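PDB 6RBN: Afp2 from Serratia entomophila, which probably forms part of the contractile sheath of the anti-feeding prophage, a phage-tail-like injection system, as a member of the myovirus tail sheath protein family. Local coordinates for residues V85-A93 and T108-V119; I126-K134 and P172-I181. All coordinates share one frame; numbering follows the deposited sequence.

Contact 1 of 2, residues V85-A93 and T108-V119; sequences VNEANIADA and TDTTTYTAFTTV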
loop_
_atom_site.group_PDB
_atom_site.type_symbol
_atom_site.label_atom_id
_atom_site.label_comp_id
_atom_site.label_asym_id
_atom_site.label_seq_id
_atom_site.Cartn_x
_atom_site.Cartn_y
_atom_site.Cartn_z
ATOM N N VAL C 85 -89.021 35.182 -0.062
ATOM C CA VAL C 85 -88.542 36.541 0.134
ATOM C C VAL C 85 -89.586 37.480 -0.454
ATOM O O VAL C 85 -90.067 37.244 -1.565
ATOM C CB VAL C 85 -87.167 36.751 -0.527
ATOM C CG1 VAL C 85 -86.672 38.157 -0.297
ATOM C CG2 VAL C 85 -86.164 35.740 -0.008
ATOM N N ASN C 86 -89.965 38.516 0.295
ATOM C CA ASN C 86 -90.863 39.516 -0.269
ATOM C C ASN C 86 -90.140 40.342 -1.327
ATOM O O ASN C 86 -88.914 40.462 -1.311
ATOM C CB ASN C 86 -91.458 40.417 0.821
ATOM C CG ASN C 86 -90.417 41.059 1.706
ATOM O OD1 ASN C 86 -89.218 40.861 1.538
ATOM N ND2 ASN C 86 -90.881 41.850 2.665
ATOM N N GLU C 87 -90.923 40.918 -2.245
ATOM C CA GLU C 87 -90.402 41.515 -3.473
ATOM C C GLU C 87 -89.480 42.708 -3.235
ATOM O O GLU C 87 -88.698 43.054 -4.127
ATOM C CB GLU C 87 -91.561 41.953 -4.368
ATOM C CG GLU C 87 -92.407 43.048 -3.748
ATOM C CD GLU C 87 -93.540 43.513 -4.633
ATOM O OE1 GLU C 87 -93.709 42.955 -5.730
ATOM O OE2 GLU C 87 -94.253 44.455 -4.233
ATOM N N ALA C 88 -89.542 43.340 -2.065
ATOM C CA ALA C 88 -88.675 44.468 -1.764
ATOM C C ALA C 88 -87.336 44.048 -1.183
ATOM O O ALA C 88 -86.540 44.918 -0.815
ATOM C CB ALA C 88 -89.374 45.422 -0.795
ATOM N N ASN C 89 -87.064 42.746 -1.087
ATOM C CA ASN C 89 -85.833 42.270 -0.474
ATOM C C ASN C 89 -85.152 41.175 -1.279
ATOM O O ASN C 89 -84.247 40.520 -0.752
ATOM C CB ASN C 89 -86.108 41.754 0.941
ATOM C CG ASN C 89 -86.502 42.855 1.893
ATOM O OD1 ASN C 89 -85.921 43.937 1.881
ATOM N ND2 ASN C 89 -87.498 42.589 2.726
ATOM N N ILE C 90 -85.555 40.945 -2.532
ATOM C CA ILE C 90 -84.982 39.819 -3.263
ATOM C C ILE C 90 -83.591 40.154 -3.776
ATOM O O ILE C 90 -82.797 39.242 -4.025
ATOM C CB ILE C 90 -85.921 39.351 -4.394
ATOM C CG1 ILE C 90 -85.993 40.317 -5.578
ATOM C CG2 ILE C 90 -87.322 39.167 -3.876
ATOM C CD1 ILE C 90 -85.188 39.865 -6.799
ATOM N N ALA C 91 -83.269 41.438 -3.931
ATOM C CA ALA C 91 -81.916 41.823 -4.306
ATOM C C ALA C 91 -80.939 41.645 -3.158
ATOM O O ALA C 91 -79.739 41.487 -3.399
ATOM C CB ALA C 91 -81.892 43.273 -4.789
ATOM N N ASP C 92 -81.426 41.667 -1.919
ATOM C CA ASP C 92 -80.558 41.452 -0.772
ATOM C C ASP C 92 -80.355 39.970 -0.496
ATOM O O ASP C 92 -79.251 39.556 -0.134
ATOM C CB ASP C 92 -81.143 42.134 0.461
ATOM C CG ASP C 92 -81.139 43.640 0.347
ATOM O OD1 ASP C 92 -80.248 44.179 -0.342
ATOM O OD2 ASP C 92 -82.028 44.282 0.942
ATOM N N ALA C 93 -81.404 39.162 -0.668
ATOM C CA ALA C 93 -81.336 37.753 -0.300
ATOM C C ALA C 93 -80.440 36.966 -1.246
ATOM O O ALA C 93 -79.829 35.972 -0.837
ATOM C CB ALA C 93 -82.736 37.150 -0.279
ATOM N N THR C 108 -95.780 37.832 -9.557
ATOM C CA THR C 108 -95.215 39.103 -9.136
ATOM C C THR C 108 -94.594 39.789 -10.346
ATOM O O THR C 108 -93.936 39.137 -11.159
ATOM C CB THR C 108 -94.159 38.890 -8.044
ATOM O OG1 THR C 108 -94.703 38.074 -7.002
ATOM C CG2 THR C 108 -93.772 40.195 -7.432
ATOM N N ASP C 109 -94.806 41.098 -10.468
ATOM C CA ASP C 109 -94.281 41.836 -11.607
ATOM C C ASP C 109 -93.922 43.261 -11.208
ATOM O O ASP C 109 -94.420 43.787 -10.209
ATOM C CB ASP C 109 -95.277 41.832 -12.776
ATOM C CG ASP C 109 -96.659 42.341 -12.385
ATOM O OD1 ASP C 109 -96.910 42.597 -11.188
ATOM O OD2 ASP C 109 -97.506 42.482 -13.292
ATOM N N THR C 110 -93.008 43.854 -11.988
ATOM C CA THR C 110 -92.571 45.259 -11.998
ATOM C C THR C 110 -91.805 45.690 -10.750
ATOM O O THR C 110 -91.354 46.836 -10.668
ATOM C CB THR C 110 -93.739 46.233 -12.236
ATOM O OG1 THR C 110 -94.651 46.212 -11.129
ATOM C CG2 THR C 110 -94.483 45.884 -13.523
ATOM N N THR C 111 -91.642 44.799 -9.784
ATOM C CA THR C 111 -90.787 45.015 -8.623
ATOM C C THR C 111 -89.728 43.937 -8.507
ATOM O O THR C 111 -88.578 44.228 -8.167
ATOM C CB THR C 111 -91.639 45.059 -7.347
ATOM O OG1 THR C 111 -92.664 46.045 -7.496
ATOM C CG2 THR C 111 -90.798 45.425 -6.135
ATOM N N THR C 112 -90.095 42.691 -8.811
ATOM C CA THR C 112 -89.106 41.652 -9.052
ATOM C C THR C 112 -88.267 41.975 -10.283
ATOM O O THR C 112 -87.063 41.702 -10.294
ATOM C CB THR C 112 -89.812 40.301 -9.203
ATOM O OG1 THR C 112 -90.562 40.031 -8.017
ATOM C CG2 THR C 112 -88.828 39.165 -9.403
ATOM N N TYR C 113 -88.873 42.609 -11.294
ATOM C CA TYR C 113 -88.182 42.887 -12.553
ATOM C C TYR C 113 -87.059 43.896 -12.357
ATOM O O TYR C 113 -85.957 43.726 -12.885
ATOM C CB TYR C 113 -89.159 43.426 -13.604
ATOM C CG TYR C 113 -90.290 42.516 -14.035
ATOM C CD1 TYR C 113 -90.279 41.156 -13.766
ATOM C CD2 TYR C 113 -91.383 43.037 -14.718
ATOM C CE1 TYR C 113 -91.326 40.348 -14.154
ATOM C CE2 TYR C 113 -92.428 42.233 -15.113
ATOM C CZ TYR C 113 -92.392 40.889 -14.830
ATOM O OH TYR C 113 -93.427 40.072 -15.215
ATOM N N THR C 114 -87.323 44.959 -11.594
ATOM C CA THR C 114 -86.304 45.972 -11.357
ATOM C C THR C 114 -85.255 45.526 -10.348
ATOM O O THR C 114 -84.185 46.134 -10.285
ATOM C CB THR C 114 -86.942 47.285 -10.895
ATOM O OG1 THR C 114 -85.929 48.290 -10.778
ATOM C CG2 THR C 114 -87.634 47.113 -9.560
ATOM N N ALA C 115 -85.533 44.485 -9.569
ATOM C CA ALA C 115 -84.538 43.889 -8.692
ATOM C C ALA C 115 -83.874 42.669 -9.308
ATOM O O ALA C 115 -82.833 42.231 -8.811
ATOM C CB ALA C 115 -85.168 43.511 -7.351
ATOM N N PHE C 116 -84.467 42.103 -10.360
ATOM C CA PHE C 116 -83.775 41.105 -11.165
ATOM C C PHE C 116 -82.583 41.720 -11.883
ATOM O O PHE C 116 -81.477 41.176 -11.843
ATOM C CB PHE C 116 -84.746 40.491 -12.169
ATOM C CG PHE C 116 -84.120 39.514 -13.099
ATOM C CD1 PHE C 116 -83.793 38.247 -12.667
ATOM C CD2 PHE C 116 -83.868 39.859 -14.414
ATOM C CE1 PHE C 116 -83.219 37.348 -13.526
ATOM C CE2 PHE C 116 -83.295 38.962 -15.271
ATOM C CZ PHE C 116 -82.971 37.709 -14.829
ATOM N N THR C 117 -82.789 42.864 -12.535
ATOM C CA THR C 117 -81.723 43.514 -13.288
ATOM C C THR C 117 -80.654 44.135 -12.397
ATOM O O THR C 117 -79.594 44.509 -12.908
ATOM C CB THR C 117 -82.315 44.577 -14.211
ATOM O OG1 THR C 117 -81.278 45.136 -15.026
ATOM C CG2 THR C 117 -82.973 45.681 -13.406
ATOM N N THR C 118 -80.906 44.260 -11.094
ATOM C CA THR C 118 -79.864 44.701 -10.174
ATOM C C THR C 118 -78.839 43.600 -9.945
ATOM O O THR C 118 -77.634 43.817 -10.108
ATOM C CB THR C 118 -80.487 45.140 -8.850
ATOM O OG1 THR C 118 -81.373 46.240 -9.083
ATOM C CG2 THR C 118 -79.415 45.562 -7.869
ATOM N N VAL C 119 -79.301 42.401 -9.581
ATOM C CA VAL C 119 -78.379 41.318 -9.256
ATOM C C VAL C 119 -77.735 40.707 -10.493
ATOM O O VAL C 119 -76.721 40.011 -10.369
ATOM C CB VAL C 119 -79.082 40.223 -8.437
ATOM C CG1 VAL C 119 -79.608 40.795 -7.139
ATOM C CG2 VAL C 119 -80.202 39.591 -9.226
#
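I90 and A91, on the first turn of helix 90-97, pack against A115 and V119 on one flank of helix 112-122. I90, which is buried, turns CD1 to A115 CB at 3.7 Å, with CG1 alongside the same methyl. Its first torsion, chi1 72°, sets CG1 between the backbone N and carbonyl carbon and so turns CG1 and CD1 onto the A115 methyl. A91, having only a methyl to offer, lets the backbones come near, with A91 CA 5.5 Å from A115 CA; buried V119 closes this patch by laying CG1 3.8 Å from A91 CA. The two helices connect parallel strands of the mixed sheet of this alpha/beta domain: 90-97 bridges strands 82-86 and 102-105 in a beta-alpha-beta crossover, and 112-122 leads on to strand 127-129. The E87 end is more polar. There the OE1 of E87 makes a van der Waals contact of 3.2 Å with CG2 of buried T108, the two side chains crossing obliquely. Partly exposed T111 marks the solvent side, crossed by the extended E87 side chain at about a right angle, with E87 CG 3.7 Å from T111 CG2. The other carboxylate oxygen, OE2, is hydrogen-bonded to S36 OG.

Contact 2 of 2, residues I126-K134 and P172-I181; sequences IFGLFDGPK and PPSAIAAASI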
loop_
_atom_site.group_PDB
_atom_site.type_symbol
_atom_site.label_atom_id
_atom_site.label_comp_id
_atom_site.label_asym_id
_atom_site.label_seq_id
_atom_site.Cartn_x
_atom_site.Cartn_y
_atom_site.Cartn_z
ATOM N N ILE C 126 -77.658 33.947 -11.533
ATOM C CA ILE C 126 -78.990 33.446 -11.288
ATOM C C ILE C 126 -79.751 33.360 -12.606
ATOM O O ILE C 126 -79.299 33.833 -13.642
ATOM C CB ILE C 126 -79.728 34.302 -10.227
ATOM C CG1 ILE C 126 -79.490 35.798 -10.455
ATOM C CG2 ILE C 126 -79.288 33.907 -8.836
ATOM C CD1 ILE C 126 -80.473 36.492 -11.354
ATOM N N PHE C 127 -80.922 32.732 -12.568
ATOM C CA PHE C 127 -81.792 32.633 -13.732
ATOM C C PHE C 127 -83.215 32.925 -13.286
ATOM O O PHE C 127 -83.720 32.284 -12.362
ATOM C CB PHE C 127 -81.707 31.249 -14.376
ATOM C CG PHE C 127 -82.420 31.149 -15.688
ATOM C CD1 PHE C 127 -81.841 31.652 -16.841
ATOM C CD2 PHE C 127 -83.669 30.564 -15.775
ATOM C CE1 PHE C 127 -82.488 31.568 -18.050
ATOM C CE2 PHE C 127 -84.323 30.480 -16.985
ATOM C CZ PHE C 127 -83.730 30.985 -18.122
ATOM N N GLY C 128 -83.855 33.891 -13.935
ATOM C CA GLY C 128 -85.181 34.317 -13.537
ATOM C C GLY C 128 -86.287 33.605 -14.295
ATOM O O GLY C 128 -86.151 33.271 -15.464
ATOM N N LEU C 129 -87.398 33.381 -13.600
ATOM C CA LEU C 129 -88.569 32.715 -14.165
ATOM C C LEU C 129 -89.756 33.652 -13.961
ATOM O O LEU C 129 -90.293 33.745 -12.855
ATOM C CB LEU C 129 -88.797 31.363 -13.503
ATOM C CG LEU C 129 -87.673 30.343 -13.668
ATOM C CD1 LEU C 129 -87.964 29.097 -12.863
ATOM C CD2 LEU C 129 -87.465 30.002 -15.126
ATOM N N PHE C 130 -90.155 34.349 -15.017
ATOM C CA PHE C 130 -91.147 35.410 -14.919
ATOM C C PHE C 130 -92.533 34.835 -15.222
ATOM O O PHE C 130 -92.727 33.620 -15.172
ATOM C CB PHE C 130 -90.733 36.570 -15.822
ATOM C CG PHE C 130 -89.364 37.087 -15.514
ATOM C CD1 PHE C 130 -89.112 37.723 -14.315
ATOM C CD2 PHE C 130 -88.336 36.954 -16.427
ATOM C CE1 PHE C 130 -87.857 38.200 -14.023
ATOM C CE2 PHE C 130 -87.079 37.436 -16.140
ATOM C CZ PHE C 130 -86.841 38.058 -14.936
ATOM N N ASP C 131 -93.524 35.690 -15.467
ATOM C CA ASP C 131 -94.892 35.246 -15.691
ATOM C C ASP C 131 -95.474 35.924 -16.916
ATOM O O ASP C 131 -95.113 37.054 -17.247
ATOM C CB ASP C 131 -95.803 35.554 -14.504
ATOM C CG ASP C 131 -95.547 34.663 -13.328
ATOM O OD1 ASP C 131 -95.123 33.513 -13.533
ATOM O OD2 ASP C 131 -95.786 35.113 -12.196
ATOM N N GLY C 132 -96.403 35.237 -17.566
ATOM C CA GLY C 132 -97.205 35.845 -18.596
ATOM C C GLY C 132 -98.410 36.527 -17.986
ATOM O O GLY C 132 -98.615 36.486 -16.769
ATOM N N PRO C 133 -99.219 37.188 -18.816
ATOM C CA PRO C 133 -100.435 37.831 -18.302
ATOM C C PRO C 133 -101.458 36.816 -17.824
ATOM O O PRO C 133 -101.558 35.707 -18.351
ATOM C CB PRO C 133 -100.958 38.610 -19.512
ATOM C CG PRO C 133 -99.759 38.840 -20.350
ATOM C CD PRO C 133 -98.921 37.613 -20.192
ATOM N N LYS C 134 -102.225 37.208 -16.807
ATOM C CA LYS C 134 -103.240 36.316 -16.263
ATOM C C LYS C 134 -104.488 36.304 -17.140
ATOM O O LYS C 134 -105.220 35.309 -17.160
ATOM C CB LYS C 134 -103.566 36.726 -14.825
ATOM C CG LYS C 134 -104.359 35.704 -14.038
ATOM C CD LYS C 134 -104.465 36.098 -12.580
ATOM C CE LYS C 134 -105.234 35.051 -11.794
ATOM N NZ LYS C 134 -105.347 35.404 -10.355
ATOM N N PRO C 172 -99.104 30.079 -10.329
ATOM C CA PRO C 172 -98.343 30.935 -11.232
ATOM C C PRO C 172 -97.484 30.101 -12.164
ATOM O O PRO C 172 -96.887 29.101 -11.744
ATOM C CB PRO C 172 -97.474 31.767 -10.284
ATOM C CG PRO C 172 -98.205 31.750 -9.009
ATOM C CD PRO C 172 -98.840 30.401 -8.922
ATOM N N PRO C 173 -97.384 30.487 -13.437
ATOM C CA PRO C 173 -96.704 29.629 -14.417
ATOM C C PRO C 173 -95.193 29.631 -14.296
ATOM O O PRO C 173 -94.536 28.853 -14.996
ATOM C CB PRO C 173 -97.155 30.225 -15.746
ATOM C CG PRO C 173 -97.390 31.653 -15.439
ATOM C CD PRO C 173 -97.916 31.714 -14.051
ATOM N N SER C 174 -94.621 30.489 -13.452
ATOM C CA SER C 174 -93.216 30.359 -13.098
ATOM C C SER C 174 -92.969 29.101 -12.286
ATOM O O SER C 174 -91.918 28.470 -12.425
ATOM C CB SER C 174 -92.768 31.571 -12.297
ATOM O OG SER C 174 -92.956 32.756 -13.028
ATOM N N ALA C 175 -93.921 28.732 -11.430
ATOM C CA ALA C 175 -93.775 27.545 -10.602
ATOM C C ALA C 175 -93.962 26.268 -11.399
ATOM O O ALA C 175 -93.435 25.220 -11.012
ATOM C CB ALA C 175 -94.774 27.588 -9.455
ATOM N N ILE C 176 -94.722 26.329 -12.490
ATOM C CA ILE C 176 -94.820 25.191 -13.394
ATOM C C ILE C 176 -93.492 24.980 -14.104
ATOM O O ILE C 176 -93.037 23.844 -14.286
ATOM C CB ILE C 176 -95.978 25.413 -14.383
ATOM C CG1 ILE C 176 -97.295 25.552 -13.624
ATOM C CG2 ILE C 176 -96.083 24.277 -15.370
ATOM C CD1 ILE C 176 -98.433 26.038 -14.477
ATOM N N ALA C 177 -92.827 26.073 -14.477
ATOM C CA ALA C 177 -91.506 25.969 -15.079
ATOM C C ALA C 177 -90.451 25.582 -14.056
ATOM O O ALA C 177 -89.500 24.875 -14.396
ATOM C CB ALA C 177 -91.129 27.285 -15.742
ATOM N N ALA C 178 -90.597 26.025 -12.808
ATOM C CA ALA C 178 -89.610 25.714 -11.783
ATOM C C ALA C 178 -89.676 24.265 -11.331
ATOM O O ALA C 178 -88.676 23.738 -10.840
ATOM C CB ALA C 178 -89.786 26.635 -10.579
ATOM N N ALA C 179 -90.825 23.608 -11.486
ATOM C CA ALA C 179 -90.949 22.203 -11.130
ATOM C C ALA C 179 -90.516 21.268 -12.243
ATOM O O ALA C 179 -90.193 20.109 -11.965
ATOM C CB ALA C 179 -92.391 21.880 -10.743
ATOM N N SER C 180 -90.511 21.729 -13.490
ATOM C CA SER C 180 -89.919 20.943 -14.560
ATOM C C SER C 180 -88.407 21.081 -14.599
ATOM O O SER C 180 -87.735 20.215 -15.164
ATOM C CB SER C 180 -90.510 21.346 -15.909
ATOM O OG SER C 180 -90.149 22.669 -16.243
ATOM N N ILE C 181 -87.862 22.152 -14.020
ATOM C CA ILE C 181 -86.413 22.302 -13.914
ATOM C C ILE C 181 -85.846 21.321 -12.894
ATOM O O ILE C 181 -84.761 20.760 -13.092
ATOM C CB ILE C 181 -86.070 23.771 -13.588
ATOM C CG1 ILE C 181 -86.285 24.647 -14.819
ATOM C CG2 ILE C 181 -84.655 23.957 -13.094
ATOM C CD1 ILE C 181 -86.169 26.118 -14.538
#
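The hydroxyl of S174, on the first turn of helix 173-187, faces both D131 OD1 and the carbonyl oxygen of F130, in the loop after strand 127-129. The modelled separations are implausibly short. A105 O is a third acceptor within reach, so the one proton cannot serve all of them and its place is not settled. S174 OG lies anti to the carbonyl carbon (chi1 -59°), which turns it toward the loop. D131 OD2 is hydrogen-bonded to G107 N, tying the carboxylate to the chain leaving strand 102-105, while S174 N gives D131 OD1 a weak bond of 3.1 Å, bent to 129° at the hydrogen. A carboxylate at a helix N-terminus would probably be favoured by the peptide dipoles. Beside it, the P173 ring crosses the D131 side chain at about a right angle. Further along, the contact turns apolar: L129 CD1 rests 3.8 Å from A178 CB and meets I181 CD1 tip to tip at 3.9 Å. Helix 173-187 thus packs on a face of the mixed sheet of the alpha/beta domain, with L129 pointing to it from strand 127-129. L129, S174 and A178 also touch V104 of strand 102-105, and helix 66-75 lies against P172, A175 and A179.

In the fold
Both contacts serve the same mixed sheet, from opposite faces, in the region assigned to the subtilisin-like domain of tail sheath proteins. Contact 1 joins two helices and the loops that lead into them, and mixes buried with partly exposed residues; contact 2 fastens strand 127-129 and the loop after it to helix 173-187 and is buried throughout. Their chemistry follows: across 85-93 and 108-119 only apolar and van der Waals contacts are made, whereas the buried 126-134 and 172-181 pair adds a polar cluster at a helix start. They meet through F130, whose ring lies edge-to-face with F116 and nearly perpendicular to Y113, and through F116, which also packs on G128 and I126.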